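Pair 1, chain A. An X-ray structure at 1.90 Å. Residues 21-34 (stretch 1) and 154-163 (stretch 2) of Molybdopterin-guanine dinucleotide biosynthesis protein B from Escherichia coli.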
# COMPACT_ATOMS: atom_id res chain seq x y z
N THR A 21 -20.81 -7.06 5.83
CA THR A 21 -21.67 -7.93 5.04
C THR A 21 -22.44 -7.18 3.95
O THR A 21 -22.58 -7.66 2.82
CB THR A 21 -22.65 -8.67 6.00
OG1 THR A 21 -21.96 -9.76 6.62
CG2 THR A 21 -23.82 -9.32 5.26
N LEU A 22 -22.95 -6.00 4.30
CA LEU A 22 -23.65 -5.13 3.36
C LEU A 22 -22.70 -4.65 2.27
O LEU A 22 -23.04 -4.72 1.09
CB LEU A 22 -24.30 -3.93 4.09
CG LEU A 22 -25.12 -2.99 3.19
CD1 LEU A 22 -26.23 -3.73 2.45
CD2 LEU A 22 -25.70 -1.83 3.97
N LEU A 23 -21.53 -4.14 2.67
CA LEU A 23 -20.51 -3.66 1.73
C LEU A 23 -20.03 -4.77 0.78
O LEU A 23 -19.74 -4.50 -0.39
CB LEU A 23 -19.34 -3.04 2.47
CG LEU A 23 -19.22 -1.53 2.63
CD1 LEU A 23 -20.48 -0.74 2.31
CD2 LEU A 23 -18.67 -1.17 4.02
N LYS A 24 -20.00 -6.00 1.28
CA LYS A 24 -19.65 -7.19 0.49
C LYS A 24 -20.53 -7.40 -0.73
O LYS A 24 -20.05 -7.91 -1.74
CB LYS A 24 -19.68 -8.46 1.36
CG LYS A 24 -18.39 -8.76 2.07
CD LYS A 24 -18.20 -10.26 2.25
CE LYS A 24 -17.77 -10.60 3.67
NZ LYS A 24 -18.45 -11.84 4.15
N LYS A 25 -21.81 -7.02 -0.63
CA LYS A 25 -22.76 -7.09 -1.74
C LYS A 25 -22.97 -5.78 -2.52
O LYS A 25 -23.37 -5.80 -3.69
CB LYS A 25 -24.14 -7.58 -1.27
CG LYS A 25 -24.15 -8.46 -0.03
CD LYS A 25 -25.41 -9.30 0.02
CE LYS A 25 -26.55 -8.57 0.71
NZ LYS A 25 -27.89 -9.04 0.25
N LEU A 26 -22.74 -4.64 -1.88
CA LEU A 26 -22.96 -3.36 -2.57
C LEU A 26 -21.87 -3.06 -3.59
O LEU A 26 -22.17 -2.57 -4.69
CB LEU A 26 -23.06 -2.21 -1.53
CG LEU A 26 -23.18 -0.80 -2.12
CD1 LEU A 26 -24.51 -0.59 -2.86
CD2 LEU A 26 -22.97 0.25 -0.99
N ILE A 27 -20.62 -3.36 -3.23
CA ILE A 27 -19.46 -3.08 -4.08
C ILE A 27 -19.56 -3.79 -5.46
O ILE A 27 -19.40 -3.14 -6.50
CB ILE A 27 -18.13 -3.38 -3.33
CG1 ILE A 27 -17.84 -2.28 -2.28
CG2 ILE A 27 -16.94 -3.48 -4.30
CD1 ILE A 27 -16.81 -2.67 -1.20
N PRO A 28 -19.86 -5.08 -5.49
CA PRO A 28 -20.11 -5.76 -6.78
C PRO A 28 -21.21 -5.10 -7.59
O PRO A 28 -21.03 -4.92 -8.80
CB PRO A 28 -20.53 -7.19 -6.36
CG PRO A 28 -19.92 -7.40 -5.01
CD PRO A 28 -19.91 -6.02 -4.34
N ALA A 29 -22.32 -4.73 -6.93
CA ALA A 29 -23.45 -4.09 -7.56
C ALA A 29 -23.08 -2.74 -8.17
O ALA A 29 -23.53 -2.39 -9.26
CB ALA A 29 -24.58 -3.94 -6.57
N LEU A 30 -22.25 -1.97 -7.46
CA LEU A 30 -21.73 -0.73 -8.02
C LEU A 30 -20.84 -1.00 -9.25
O LEU A 30 -20.98 -0.34 -10.28
CB LEU A 30 -20.96 0.06 -6.95
CG LEU A 30 -21.79 0.67 -5.80
CD1 LEU A 30 -20.90 1.24 -4.69
CD2 LEU A 30 -22.80 1.72 -6.29
N CYS A 31 -19.94 -1.98 -9.13
CA CYS A 31 -19.01 -2.33 -10.20
C CYS A 31 -19.77 -2.76 -11.46
O CYS A 31 -19.33 -2.49 -12.58
CB CYS A 31 -18.08 -3.45 -9.74
SG CYS A 31 -16.72 -2.95 -8.68
N ALA A 32 -20.92 -3.42 -11.27
CA ALA A 32 -21.75 -3.87 -12.39
C ALA A 32 -22.30 -2.70 -13.22
O ALA A 32 -22.52 -2.86 -14.42
CB ALA A 32 -22.89 -4.74 -11.90
N ARG A 33 -22.53 -1.55 -12.58
CA ARG A 33 -23.00 -0.35 -13.28
C ARG A 33 -21.87 0.49 -13.90
O ARG A 33 -22.12 1.56 -14.50
CB ARG A 33 -23.85 0.52 -12.34
CG ARG A 33 -25.17 -0.10 -11.89
CD ARG A 33 -25.67 0.44 -10.57
NE ARG A 33 -26.71 -0.40 -9.96
CZ ARG A 33 -28.01 -0.17 -10.06
NH1 ARG A 33 -28.47 0.87 -10.74
NH2 ARG A 33 -28.87 -0.99 -9.47
N GLY A 34 -20.63 0.01 -13.74
CA GLY A 34 -19.41 0.63 -14.25
C GLY A 34 -18.75 1.61 -13.27
O GLY A 34 -17.79 2.30 -13.62
N ASP A 154 -34.51 0.43 2.22
CA ASP A 154 -34.58 -0.96 2.64
C ASP A 154 -33.18 -1.58 2.62
O ASP A 154 -32.54 -1.67 1.57
CB ASP A 154 -35.52 -1.69 1.68
CG ASP A 154 -35.84 -3.10 2.12
OD1 ASP A 154 -35.15 -3.65 3.02
OD2 ASP A 154 -36.76 -3.75 1.58
N ILE A 155 -32.70 -2.00 3.79
CA ILE A 155 -31.33 -2.50 3.97
C ILE A 155 -31.14 -3.81 3.20
O ILE A 155 -30.02 -4.17 2.84
CB ILE A 155 -30.97 -2.62 5.48
CG1 ILE A 155 -29.45 -2.80 5.69
CG2 ILE A 155 -31.83 -3.66 6.17
CD1 ILE A 155 -29.02 -2.87 7.17
N ASN A 156 -32.25 -4.48 2.92
CA ASN A 156 -32.24 -5.72 2.15
C ASN A 156 -32.50 -5.53 0.63
O ASN A 156 -32.50 -6.51 -0.13
CB ASN A 156 -33.19 -6.75 2.79
CG ASN A 156 -32.85 -7.04 4.27
OD1 ASN A 156 -31.83 -7.67 4.58
ND2 ASN A 156 -33.70 -6.58 5.18
N ASP A 157 -32.68 -4.28 0.19
CA ASP A 157 -32.80 -3.94 -1.24
C ASP A 157 -31.47 -3.35 -1.76
O ASP A 157 -31.34 -2.13 -1.91
CB ASP A 157 -33.97 -2.96 -1.45
CG ASP A 157 -34.30 -2.71 -2.95
OD1 ASP A 157 -33.54 -3.10 -3.86
OD2 ASP A 157 -35.32 -2.10 -3.30
N VAL A 158 -30.51 -4.23 -2.04
CA VAL A 158 -29.17 -3.86 -2.50
C VAL A 158 -29.12 -3.07 -3.82
O VAL A 158 -28.36 -2.08 -3.93
CB VAL A 158 -28.22 -5.09 -2.56
CG1 VAL A 158 -26.82 -4.70 -3.04
CG2 VAL A 158 -28.14 -5.78 -1.20
N GLU A 159 -29.89 -3.50 -4.82
CA GLU A 159 -29.99 -2.73 -6.07
C GLU A 159 -30.59 -1.33 -5.87
O GLU A 159 -30.18 -0.37 -6.53
CB GLU A 159 -30.77 -3.49 -7.16
CG GLU A 159 -30.18 -4.84 -7.55
CD GLU A 159 -28.82 -4.75 -8.21
OE1 GLU A 159 -28.58 -3.78 -8.98
OE2 GLU A 159 -27.98 -5.64 -7.96
N GLY A 160 -31.57 -1.23 -4.98
CA GLY A 160 -32.17 0.04 -4.63
C GLY A 160 -31.14 0.97 -3.99
O GLY A 160 -31.10 2.16 -4.30
N LEU A 161 -30.32 0.39 -3.10
CA LEU A 161 -29.22 1.09 -2.44
C LEU A 161 -28.17 1.58 -3.46
O LEU A 161 -27.71 2.72 -3.39
CB LEU A 161 -28.59 0.19 -1.37
CG LEU A 161 -27.46 0.75 -0.48
CD1 LEU A 161 -27.86 2.09 0.16
CD2 LEU A 161 -27.09 -0.26 0.60
N ALA A 162 -27.81 0.73 -4.42
CA ALA A 162 -26.90 1.10 -5.49
C ALA A 162 -27.45 2.25 -6.35
O ALA A 162 -26.70 3.10 -6.80
CB ALA A 162 -26.54 -0.14 -6.37
N ASP A 163 -28.77 2.27 -6.55
CA ASP A 163 -29.42 3.34 -7.30
C ASP A 163 -29.32 4.66 -6.54
O ASP A 163 -29.09 5.70 -7.14
CB ASP A 163 -30.91 3.03 -7.54
CG ASP A 163 -31.13 1.94 -8.59
OD1 ASP A 163 -30.16 1.50 -9.24
OD2 ASP A 163 -32.25 1.46 -8.83
O HOH W 1 -28.58 -6.31 2.13
O HOH W 2 -26.08 -2.90 -9.86

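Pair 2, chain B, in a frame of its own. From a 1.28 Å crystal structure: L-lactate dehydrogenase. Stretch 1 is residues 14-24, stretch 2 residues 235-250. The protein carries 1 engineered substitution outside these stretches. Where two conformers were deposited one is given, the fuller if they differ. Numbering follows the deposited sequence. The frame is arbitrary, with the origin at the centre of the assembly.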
# COMPACT_ATOMS: atom_id res chain seq x y z
N GLY B 14 -2.54 10.08 8.94
CA GLY B 14 -2.54 8.84 9.68
C GLY B 14 -2.11 7.67 8.85
O GLY B 14 -1.80 7.79 7.65
N GLN B 15 -2.12 6.49 9.46
CA GLN B 15 -1.64 5.31 8.74
C GLN B 15 -2.51 4.93 7.54
O GLN B 15 -2.00 4.53 6.51
CB GLN B 15 -1.47 4.13 9.66
CG GLN B 15 -0.73 3.01 8.95
CD GLN B 15 0.57 3.46 8.28
OE1 GLN B 15 0.74 3.30 7.09
NE2 GLN B 15 1.48 4.04 9.07
N ILE B 16 -3.85 4.99 7.70
CA ILE B 16 -4.70 4.70 6.58
C ILE B 16 -4.41 5.70 5.45
O ILE B 16 -4.21 5.32 4.28
CB ILE B 16 -6.17 4.68 6.98
CG1 ILE B 16 -6.44 3.44 7.87
CG2 ILE B 16 -7.03 4.70 5.76
CD1 ILE B 16 -7.81 3.44 8.56
N GLY B 17 -4.33 6.98 5.78
CA GLY B 17 -4.09 7.96 4.76
C GLY B 17 -2.80 7.75 4.00
O GLY B 17 -2.71 7.99 2.78
N TYR B 18 -1.79 7.37 4.75
CA TYR B 18 -0.45 7.12 4.20
C TYR B 18 -0.56 6.05 3.10
O TYR B 18 -0.02 6.20 1.98
CB TYR B 18 0.46 6.66 5.31
CG TYR B 18 1.90 6.39 4.93
CD1 TYR B 18 2.78 7.41 4.65
CD2 TYR B 18 2.38 5.13 4.92
CE1 TYR B 18 4.12 7.17 4.34
CE2 TYR B 18 3.69 4.87 4.65
CZ TYR B 18 4.56 5.88 4.36
OH TYR B 18 5.86 5.57 4.15
N ILE B 19 -1.18 4.92 3.44
CA ILE B 19 -1.25 3.81 2.51
C ILE B 19 -2.22 4.14 1.35
O ILE B 19 -1.96 3.82 0.19
CB ILE B 19 -1.61 2.46 3.21
CG1 ILE B 19 -0.60 2.14 4.30
CG2 ILE B 19 -1.74 1.35 2.20
CD1 ILE B 19 -0.97 1.02 5.20
N LEU B 20 -3.39 4.63 1.73
CA LEU B 20 -4.40 4.94 0.74
C LEU B 20 -3.93 5.92 -0.33
O LEU B 20 -4.20 5.74 -1.52
CB LEU B 20 -5.61 5.48 1.49
CG LEU B 20 -6.88 5.80 0.78
CD1 LEU B 20 -7.45 4.56 0.05
CD2 LEU B 20 -7.90 6.39 1.79
N SER B 21 -3.27 6.97 0.10
CA SER B 21 -2.77 7.94 -0.85
C SER B 21 -1.80 7.32 -1.84
O SER B 21 -1.92 7.56 -3.03
CB SER B 21 -2.13 9.14 -0.15
OG SER B 21 -1.02 8.75 0.65
N HIS B 22 -0.87 6.51 -1.35
CA HIS B 22 0.06 5.88 -2.27
C HIS B 22 -0.62 4.87 -3.21
O HIS B 22 -0.32 4.81 -4.40
CB HIS B 22 1.19 5.19 -1.50
CG HIS B 22 2.26 6.11 -1.00
ND1 HIS B 22 2.17 6.80 0.19
CD2 HIS B 22 3.46 6.46 -1.54
CE1 HIS B 22 3.26 7.54 0.34
NE2 HIS B 22 4.04 7.36 -0.69
N TRP B 23 -1.58 4.15 -2.68
CA TRP B 23 -2.26 3.13 -3.44
C TRP B 23 -3.04 3.79 -4.56
O TRP B 23 -2.97 3.39 -5.72
CB TRP B 23 -3.15 2.31 -2.52
CG TRP B 23 -3.40 0.87 -2.95
CD1 TRP B 23 -3.25 0.35 -4.20
CD2 TRP B 23 -3.78 -0.24 -2.11
NE1 TRP B 23 -3.59 -0.99 -4.21
CE2 TRP B 23 -3.90 -1.38 -2.94
CE3 TRP B 23 -4.03 -0.37 -0.76
CZ2 TRP B 23 -4.24 -2.63 -2.44
CZ3 TRP B 23 -4.38 -1.61 -0.27
CH2 TRP B 23 -4.49 -2.72 -1.10
N ILE B 24 -3.75 4.85 -4.24
CA ILE B 24 -4.50 5.60 -5.25
C ILE B 24 -3.55 6.23 -6.28
O ILE B 24 -3.79 6.18 -7.50
CB ILE B 24 -5.39 6.67 -4.60
CG1 ILE B 24 -6.52 5.96 -3.81
CG2 ILE B 24 -6.02 7.58 -5.66
CD1 ILE B 24 -7.29 6.83 -2.92
N HIS B 235 -1.80 -7.59 19.18
CA HIS B 235 -0.52 -8.03 18.59
C HIS B 235 0.30 -6.88 17.96
O HIS B 235 1.53 -6.87 18.09
CB HIS B 235 -0.75 -9.14 17.55
CG HIS B 235 -1.12 -10.47 18.14
ND1 HIS B 235 -2.42 -10.83 18.43
CD2 HIS B 235 -0.35 -11.54 18.47
CE1 HIS B 235 -2.44 -12.05 18.94
NE2 HIS B 235 -1.20 -12.51 18.98
N ARG B 236 -0.38 -5.94 17.30
CA ARG B 236 0.26 -4.87 16.48
C ARG B 236 0.68 -3.66 17.29
O ARG B 236 1.69 -3.02 16.96
CB ARG B 236 -0.71 -4.43 15.37
CG ARG B 236 -0.25 -3.32 14.39
CD ARG B 236 -1.31 -3.19 13.28
NE ARG B 236 -1.41 -1.85 12.69
CZ ARG B 236 -0.51 -1.32 11.86
NH1 ARG B 236 0.57 -2.01 11.53
NH2 ARG B 236 -0.68 -0.11 11.39
N GLY B 237 -0.08 -3.34 18.33
CA GLY B 237 0.15 -2.14 19.12
C GLY B 237 -0.59 -0.95 18.55
O GLY B 237 -0.64 0.12 19.17
N PHE B 238 -1.16 -1.12 17.36
CA PHE B 238 -1.97 -0.09 16.73
C PHE B 238 -3.09 -0.77 16.02
O PHE B 238 -3.01 -1.97 15.75
CB PHE B 238 -1.17 0.72 15.70
CG PHE B 238 0.06 1.33 16.27
CD1 PHE B 238 1.24 0.60 16.35
CD2 PHE B 238 0.05 2.63 16.75
CE1 PHE B 238 2.39 1.16 16.89
CE2 PHE B 238 1.20 3.20 17.27
CZ PHE B 238 2.37 2.46 17.34
N THR B 239 -4.14 -0.03 15.69
CA THR B 239 -5.27 -0.62 14.95
C THR B 239 -4.91 -0.91 13.51
O THR B 239 -3.90 -0.46 13.03
CB THR B 239 -6.49 0.31 14.98
OG1 THR B 239 -6.15 1.57 14.40
CG2 THR B 239 -6.93 0.54 16.39
N SER B 240 -5.78 -1.65 12.84
CA SER B 240 -5.56 -2.04 11.46
C SER B 240 -5.48 -0.81 10.56
O SER B 240 -6.05 0.25 10.84
CB SER B 240 -6.66 -3.01 11.00
OG SER B 240 -6.60 -4.25 11.70
N ALA B 241 -4.74 -0.96 9.48
CA ALA B 241 -4.54 0.12 8.51
C ALA B 241 -4.58 -0.40 7.07
O ALA B 241 -5.37 0.06 6.25
CB ALA B 241 -3.29 0.89 8.81
N ALA B 242 -3.72 -1.37 6.73
CA ALA B 242 -3.73 -1.91 5.40
C ALA B 242 -5.04 -2.58 5.04
O ALA B 242 -5.50 -2.42 3.92
CB ALA B 242 -2.59 -2.88 5.21
N SER B 243 -5.66 -3.32 5.97
CA SER B 243 -6.90 -4.02 5.65
C SER B 243 -8.11 -3.09 5.44
O SER B 243 -8.84 -3.29 4.48
CB SER B 243 -7.17 -5.21 6.59
OG SER B 243 -7.26 -4.76 7.91
N PRO B 244 -8.31 -2.06 6.30
CA PRO B 244 -9.40 -1.12 5.95
C PRO B 244 -9.10 -0.36 4.67
O PRO B 244 -10.03 -0.04 3.94
CB PRO B 244 -9.52 -0.21 7.17
CG PRO B 244 -8.24 -0.39 7.93
CD PRO B 244 -7.79 -1.80 7.65
N THR B 245 -7.83 -0.08 4.39
CA THR B 245 -7.49 0.63 3.17
C THR B 245 -7.86 -0.22 1.95
O THR B 245 -8.44 0.27 0.98
CB THR B 245 -6.00 0.99 3.13
OG1 THR B 245 -5.68 1.91 4.18
CG2 THR B 245 -5.64 1.64 1.82
N LYS B 246 -7.52 -1.51 1.99
CA LYS B 246 -7.83 -2.45 0.92
C LYS B 246 -9.35 -2.44 0.68
O LYS B 246 -9.82 -2.36 -0.45
CB LYS B 246 -7.29 -3.82 1.26
CG LYS B 246 -7.45 -4.88 0.16
CD LYS B 246 -8.78 -5.58 0.11
CE LYS B 246 -8.81 -6.58 -1.05
NZ LYS B 246 -10.05 -7.37 -1.07
N ALA B 247 -10.13 -2.57 1.75
CA ALA B 247 -11.58 -2.57 1.64
C ALA B 247 -12.12 -1.24 1.09
O ALA B 247 -13.06 -1.23 0.32
CB ALA B 247 -12.20 -2.85 3.01
N ALA B 248 -11.53 -0.12 1.54
CA ALA B 248 -11.96 1.19 1.09
C ALA B 248 -11.79 1.39 -0.41
O ALA B 248 -12.68 1.88 -1.11
CB ALA B 248 -11.29 2.28 1.87
N ILE B 249 -10.61 1.08 -0.90
CA ILE B 249 -10.34 1.15 -2.33
C ILE B 249 -11.28 0.23 -3.09
O ILE B 249 -11.86 0.64 -4.09
CB ILE B 249 -8.87 0.85 -2.65
CG1 ILE B 249 -8.02 2.00 -2.09
CG2 ILE B 249 -8.63 0.64 -4.16
CD1 ILE B 249 -6.57 1.72 -2.13
N GLN B 250 -11.44 -0.99 -2.60
CA GLN B 250 -12.31 -1.97 -3.22
C GLN B 250 -13.76 -1.43 -3.36
O GLN B 250 -14.39 -1.48 -4.42
CB GLN B 250 -12.31 -3.23 -2.38
CG GLN B 250 -13.19 -4.35 -2.91
CD GLN B 250 -12.94 -5.65 -2.21
OE1 GLN B 250 -12.37 -5.69 -1.10
NE2 GLN B 250 -13.35 -6.73 -2.84

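Superposing N, CA and C of 14 central residues brings pair 2 onto pair 1 with an RMSD of 1.0 Å. In each pair two helices cross with a negative angle, -59° in pair 1 and -45° in pair 2, and their axes approach to 9.4 and 9.0 Å. The buried areas are also similar, 585 and 556 Å².

Two closely matched positions that face each other are Leu30(A) = Leu20(B) and Ala162(A) = Thr245(B), whose CA atoms coincide within 0.4 and 0.3 Å. These residues are also register partners, with CA atoms 6.0 Å apart for Leu30(A) and Ala162(A) and 5.8 Å apart for Leu20(B) and Thr245(B). In pair 1 three side chains surround the methyl of Ala162(A): its CB lies 4.3 Å from Ala29(A) CB, 4.1 Å from Leu26(A) CD1 and 4.2 Å from Leu30(A) CD2. Thr245(B) instead acts as a knob among Ile16(B), Ile19(B), Leu20(B) and Trp23(B). Its CG2 is 3.9 Å from Ile19(B) CG2 and 3.7 Å from Leu20(B) CA, while its OG1 donates to Ala241(B) O at 2.8 Å, so the polar atom is satisfied within its own stretch, by the carbonyl of the N-cap residue Ala241(B).

At Val158(A) = Ala241(B) and Ala29(A) = Ile19(B), bulk changes sides. In pair 1 the valine supplies it, Val158(A) CG1 meeting Ala29(A) CB at 4.2 Å; in pair 2 the isoleucine reaches across, Ile19(B) CD1 to Ala241(B) CB at 4.3 Å. Both CA-to-CB bonds point toward the other stretch in each pair.

Leu26(A) = Ile16(B) starts sideways in both. Leu26(A) CD1 packs 4.0 Å from Leu161(A) CG; Ile16(B) CD1 lies 3.9 Å from Pro244(B) CG, the match of Leu161(A). At the neighbouring Lys25(A) = Gln15(B), aliphatic contact replaces a lysine tip: Gln15(B) CG is 3.3 Å from Ala241(B) CB, whereas Lys25(A) NZ is 3.6 Å from Val158(A) CG2.

The sharpest chemical difference falls at Arg33(A) = Trp23(B), with CA atoms 0.6 Å apart. Arg33(A) NH2 donates to Glu159(A) OE1 at 2.8 Å in a salt bridge, and water 2 accepts from Arg33(A) NE at 2.6 Å and donates to Glu159(A) OE1 at 2.8 Å. A second salt bridge joins Arg33(A) to Asp163(A), although the atoms are modelled too close for its detail to be trusted. Trp23(B) relies on packing: its CE3 lies 3.6 Å from Thr245(B) CG2, and its CH2 lies 3.8 Å from Lys246(B) CB. Pair 2 has no hydrogen bond across the stretches.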